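Local atomic coordinates of acinetobacter secreted protease CpaA (Acinetobacter nosocomialis M2, PDB entry 6O38), a protein that acts as a secreted zinc-dependent metalloprotease, probably cleaving host glycoproteins, and is exported by type II secretion with the help of its chaperone CpaB. Residues Ser283-Ala296 / Gln303-Gln316. Numbering follows the deposited sequence.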
# COMPACT_ATOMS: atom_id res chain seq x y z
N SER A 283 1.40 -1.99 -13.70
CA SER A 283 1.89 -2.83 -14.79
C SER A 283 2.54 -4.07 -14.20
O SER A 283 3.02 -4.03 -13.06
CB SER A 283 2.88 -2.07 -15.67
OG SER A 283 3.95 -1.54 -14.90
N PRO A 284 2.57 -5.18 -14.93
CA PRO A 284 3.13 -6.41 -14.38
C PRO A 284 4.64 -6.36 -14.26
O PRO A 284 5.33 -5.57 -14.92
CB PRO A 284 2.69 -7.49 -15.38
CG PRO A 284 1.60 -6.86 -16.19
CD PRO A 284 1.92 -5.40 -16.23
N THR A 285 5.17 -7.24 -13.41
CA THR A 285 6.60 -7.41 -13.21
C THR A 285 6.91 -8.90 -13.27
O THR A 285 6.40 -9.67 -12.46
CB THR A 285 7.06 -6.82 -11.88
OG1 THR A 285 6.76 -5.42 -11.83
CG2 THR A 285 8.56 -7.02 -11.70
N LYS A 286 7.75 -9.29 -14.23
CA LYS A 286 8.23 -10.67 -14.30
C LYS A 286 9.32 -10.87 -13.26
O LYS A 286 10.30 -10.11 -13.22
CB LYS A 286 8.75 -10.99 -15.69
CG LYS A 286 9.28 -12.41 -15.85
CD LYS A 286 9.72 -12.67 -17.29
CE LYS A 286 10.28 -14.07 -17.45
NZ LYS A 286 9.44 -15.10 -16.78
N VAL A 287 9.16 -11.88 -12.41
CA VAL A 287 10.05 -12.12 -11.28
C VAL A 287 10.65 -13.51 -11.43
O VAL A 287 9.92 -14.51 -11.48
CB VAL A 287 9.33 -11.98 -9.94
CG1 VAL A 287 10.25 -12.35 -8.79
CG2 VAL A 287 8.80 -10.56 -9.76
N ILE A 288 11.98 -13.57 -11.50
CA ILE A 288 12.73 -14.82 -11.42
C ILE A 288 13.29 -14.88 -10.00
O ILE A 288 14.29 -14.24 -9.69
CB ILE A 288 13.83 -14.90 -12.47
CG1 ILE A 288 13.27 -14.59 -13.86
CG2 ILE A 288 14.49 -16.27 -12.46
CD1 ILE A 288 14.32 -14.56 -14.95
N ASP A 289 12.64 -15.66 -9.13
CA ASP A 289 12.95 -15.62 -7.71
C ASP A 289 14.14 -16.53 -7.39
O ASP A 289 14.71 -17.19 -8.25
CB ASP A 289 11.72 -15.98 -6.88
CG ASP A 289 11.14 -17.34 -7.24
OD1 ASP A 289 11.78 -18.09 -8.01
OD2 ASP A 289 10.04 -17.67 -6.74
N SER A 290 14.51 -16.56 -6.10
CA SER A 290 15.73 -17.21 -5.65
C SER A 290 15.70 -18.73 -5.82
O SER A 290 16.75 -19.37 -5.67
CB SER A 290 15.99 -16.86 -4.19
OG SER A 290 14.87 -17.17 -3.38
N THR A 291 14.54 -19.32 -6.12
CA THR A 291 14.45 -20.76 -6.34
C THR A 291 14.35 -21.12 -7.82
O THR A 291 14.46 -22.30 -8.16
CB THR A 291 13.25 -21.34 -5.59
OG1 THR A 291 12.06 -20.63 -5.95
CG2 THR A 291 13.47 -21.24 -4.09
N ALA A 292 14.14 -20.15 -8.70
CA ALA A 292 14.02 -20.40 -10.12
C ALA A 292 15.37 -20.24 -10.82
O ALA A 292 16.26 -19.54 -10.34
CB ALA A 292 12.99 -19.45 -10.75
N THR A 293 15.50 -20.90 -11.96
CA THR A 293 16.72 -20.81 -12.75
C THR A 293 16.81 -19.46 -13.45
O THR A 293 15.84 -18.98 -14.03
CB THR A 293 16.77 -21.94 -13.78
OG1 THR A 293 16.63 -23.20 -13.11
CG2 THR A 293 18.10 -21.92 -14.53
N ILE A 294 17.99 -18.86 -13.39
CA ILE A 294 18.27 -17.56 -13.99
C ILE A 294 19.10 -17.80 -15.25
O ILE A 294 20.16 -18.42 -15.17
CB ILE A 294 19.00 -16.62 -13.02
CG1 ILE A 294 18.13 -16.37 -11.78
CG2 ILE A 294 19.36 -15.32 -13.70
CD1 ILE A 294 18.86 -15.68 -10.66
N PRO A 295 18.67 -17.32 -16.41
CA PRO A 295 19.47 -17.50 -17.62
C PRO A 295 20.65 -16.54 -17.67
O PRO A 295 20.58 -15.42 -17.16
CB PRO A 295 18.47 -17.21 -18.75
CG PRO A 295 17.51 -16.25 -18.14
CD PRO A 295 17.41 -16.60 -16.68
N ALA A 296 21.73 -17.00 -18.29
CA ALA A 296 22.93 -16.17 -18.41
C ALA A 296 22.64 -14.91 -19.22
O ALA A 296 23.16 -13.83 -18.92
CB ALA A 296 24.06 -16.96 -19.05
N GLN A 303 7.31 -6.99 -20.52
CA GLN A 303 6.56 -6.17 -19.58
C GLN A 303 7.45 -5.02 -19.13
O GLN A 303 8.67 -5.06 -19.37
CB GLN A 303 6.08 -7.01 -18.38
CG GLN A 303 7.18 -7.64 -17.55
CD GLN A 303 7.83 -8.83 -18.24
OE1 GLN A 303 7.15 -9.80 -18.60
NE2 GLN A 303 9.14 -8.77 -18.42
N PRO A 304 6.91 -3.97 -18.51
CA PRO A 304 7.75 -2.81 -18.17
C PRO A 304 8.89 -3.10 -17.20
O PRO A 304 9.87 -2.33 -17.20
CB PRO A 304 6.75 -1.82 -17.57
CG PRO A 304 5.45 -2.18 -18.20
CD PRO A 304 5.48 -3.68 -18.31
N THR A 305 8.82 -4.15 -16.39
CA THR A 305 9.83 -4.37 -15.37
C THR A 305 10.15 -5.86 -15.23
O THR A 305 9.26 -6.71 -15.35
CB THR A 305 9.37 -3.82 -14.01
OG1 THR A 305 8.83 -2.50 -14.19
CG2 THR A 305 10.53 -3.76 -13.02
N LEU A 306 11.42 -6.15 -14.95
CA LEU A 306 11.89 -7.50 -14.70
C LEU A 306 12.78 -7.47 -13.46
O LEU A 306 13.69 -6.64 -13.38
CB LEU A 306 12.67 -8.05 -15.90
CG LEU A 306 13.51 -9.31 -15.64
CD1 LEU A 306 12.62 -10.54 -15.50
CD2 LEU A 306 14.54 -9.52 -16.74
N LYS A 307 12.52 -8.37 -12.51
CA LYS A 307 13.29 -8.45 -11.28
C LYS A 307 13.92 -9.83 -11.18
O LYS A 307 13.22 -10.85 -11.30
CB LYS A 307 12.45 -8.15 -10.05
CG LYS A 307 13.29 -8.00 -8.78
CD LYS A 307 12.46 -7.50 -7.60
CE LYS A 307 12.03 -6.05 -7.80
NZ LYS A 307 11.31 -5.55 -6.60
N VAL A 308 15.23 -9.87 -10.96
CA VAL A 308 16.00 -11.11 -10.89
C VAL A 308 16.55 -11.25 -9.47
O VAL A 308 17.14 -10.30 -8.94
CB VAL A 308 17.13 -11.14 -11.92
CG1 VAL A 308 17.93 -12.42 -11.79
CG2 VAL A 308 16.57 -10.99 -13.32
N LYS A 309 16.35 -12.42 -8.87
CA LYS A 309 16.73 -12.67 -7.48
C LYS A 309 17.82 -13.74 -7.44
O LYS A 309 17.54 -14.94 -7.53
CB LYS A 309 15.51 -13.10 -6.66
CG LYS A 309 14.50 -11.99 -6.44
CD LYS A 309 13.47 -12.38 -5.40
CE LYS A 309 12.23 -11.49 -5.48
NZ LYS A 309 11.26 -11.77 -4.38
N LEU A 310 19.07 -13.30 -7.30
CA LEU A 310 20.20 -14.20 -7.22
C LEU A 310 20.33 -14.79 -5.82
O LEU A 310 20.20 -14.07 -4.82
CB LEU A 310 21.50 -13.48 -7.60
CG LEU A 310 21.73 -13.19 -9.08
CD1 LEU A 310 22.77 -12.09 -9.25
CD2 LEU A 310 22.18 -14.46 -9.79
N SER A 311 20.59 -16.09 -5.76
CA SER A 311 20.80 -16.79 -4.50
C SER A 311 21.93 -17.78 -4.68
O SER A 311 22.54 -17.87 -5.75
CB SER A 311 19.52 -17.48 -4.02
OG SER A 311 19.22 -18.61 -4.83
N THR A 312 22.22 -18.54 -3.62
CA THR A 312 23.27 -19.55 -3.70
C THR A 312 22.89 -20.68 -4.64
O THR A 312 23.74 -21.23 -5.35
CB THR A 312 23.58 -20.09 -2.30
OG1 THR A 312 24.00 -19.02 -1.45
CG2 THR A 312 24.68 -21.15 -2.35
N SER A 313 21.60 -21.04 -4.68
CA SER A 313 21.15 -22.18 -5.47
C SER A 313 20.90 -21.84 -6.94
O SER A 313 20.77 -22.76 -7.75
CB SER A 313 19.87 -22.76 -4.86
OG SER A 313 18.86 -21.77 -4.75
N ASN A 314 20.84 -20.55 -7.30
CA ASN A 314 20.69 -20.16 -8.70
C ASN A 314 21.77 -19.17 -9.14
O ASN A 314 21.58 -18.45 -10.12
CB ASN A 314 19.29 -19.56 -8.95
CG ASN A 314 19.04 -18.28 -8.17
OD1 ASN A 314 19.93 -17.75 -7.50
ND2 ASN A 314 17.82 -17.76 -8.27
N TRP A 315 22.89 -19.13 -8.42
CA TRP A 315 23.94 -18.17 -8.70
C TRP A 315 24.45 -18.31 -10.14
O TRP A 315 24.52 -19.41 -10.69
CB TRP A 315 25.10 -18.35 -7.72
CG TRP A 315 26.28 -17.47 -8.02
CD1 TRP A 315 26.39 -16.14 -7.75
CD2 TRP A 315 27.50 -17.85 -8.66
NE1 TRP A 315 27.61 -15.67 -8.17
CE2 TRP A 315 28.31 -16.71 -8.74
CE3 TRP A 315 27.98 -19.06 -9.17
CZ2 TRP A 315 29.58 -16.73 -9.30
CZ3 TRP A 315 29.25 -19.08 -9.74
CH2 TRP A 315 30.03 -17.92 -9.80
N GLN A 316 24.80 -17.17 -10.73
CA GLN A 316 25.33 -17.10 -12.08
C GLN A 316 26.55 -16.19 -12.08
O GLN A 316 26.52 -15.12 -11.46
CB GLN A 316 24.27 -16.57 -13.05
CG GLN A 316 24.43 -17.06 -14.48
CD GLN A 316 24.04 -18.51 -14.64
OE1 GLN A 316 24.89 -19.40 -14.65
NE2 GLN A 316 22.74 -18.77 -14.76
O HOH W 1 6.02 -3.29 -14.61
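Ile-294 reaches into segment 303-316. CB sets CG1 anti to the carbonyl carbon (chi1 -61°), while CG2 rests 3.8 Å from Val-308 CG1. CG1 runs on between that same methyl and the amide of Asn-314, and CD1 ends among Asn-314 ND2, Val-308 CG1, Leu-310 CD2 (3.6 Å from CD1) and the carbonyl of Lys-309. Beside this methyl, Asn-314 holds CG between its backbone N and carbonyl carbon (chi1 63°), which directs ND2 at two acceptors: Ala-292 O, 3.1 Å away and almost in the amide plane, and Lys-309 O of its own segment at 2.9 Å. The side-chain amide thus ties the end of strand 305-310 to the type I turn Asp-289 to Ala-292. Ser-311 OG adds a bond in the carbonyl plane of Ser-290 O, 2.7 Å long.

Upstream, 285-288, the end of strand 277-288, runs parallel to 305-310, their short axes 14° apart; the latter strand belongs to an StcE-like beta-sandwich domain, and strand 330-335 continues the pairing beyond it. Lys-286 O accepts from Lys-307 N (2.9 Å), and Ile-288 takes part through both its N and its O, with Lys-307 O and Lys-309 N. Leu-306 CD1 lies beside the Lys-286 chain, 3.8 Å from CG, and the amide of Gln-303 reaches Lys-286 CB. The Lys-307 ammonium leaves the pair for a salt bridge with Glu-410. CpaB comes up to the turn, its Glu-105 packing on Ser-290. At the other end, a water joins Ser-283 OG to Thr-305 OG1, 2.9 Å from the latter.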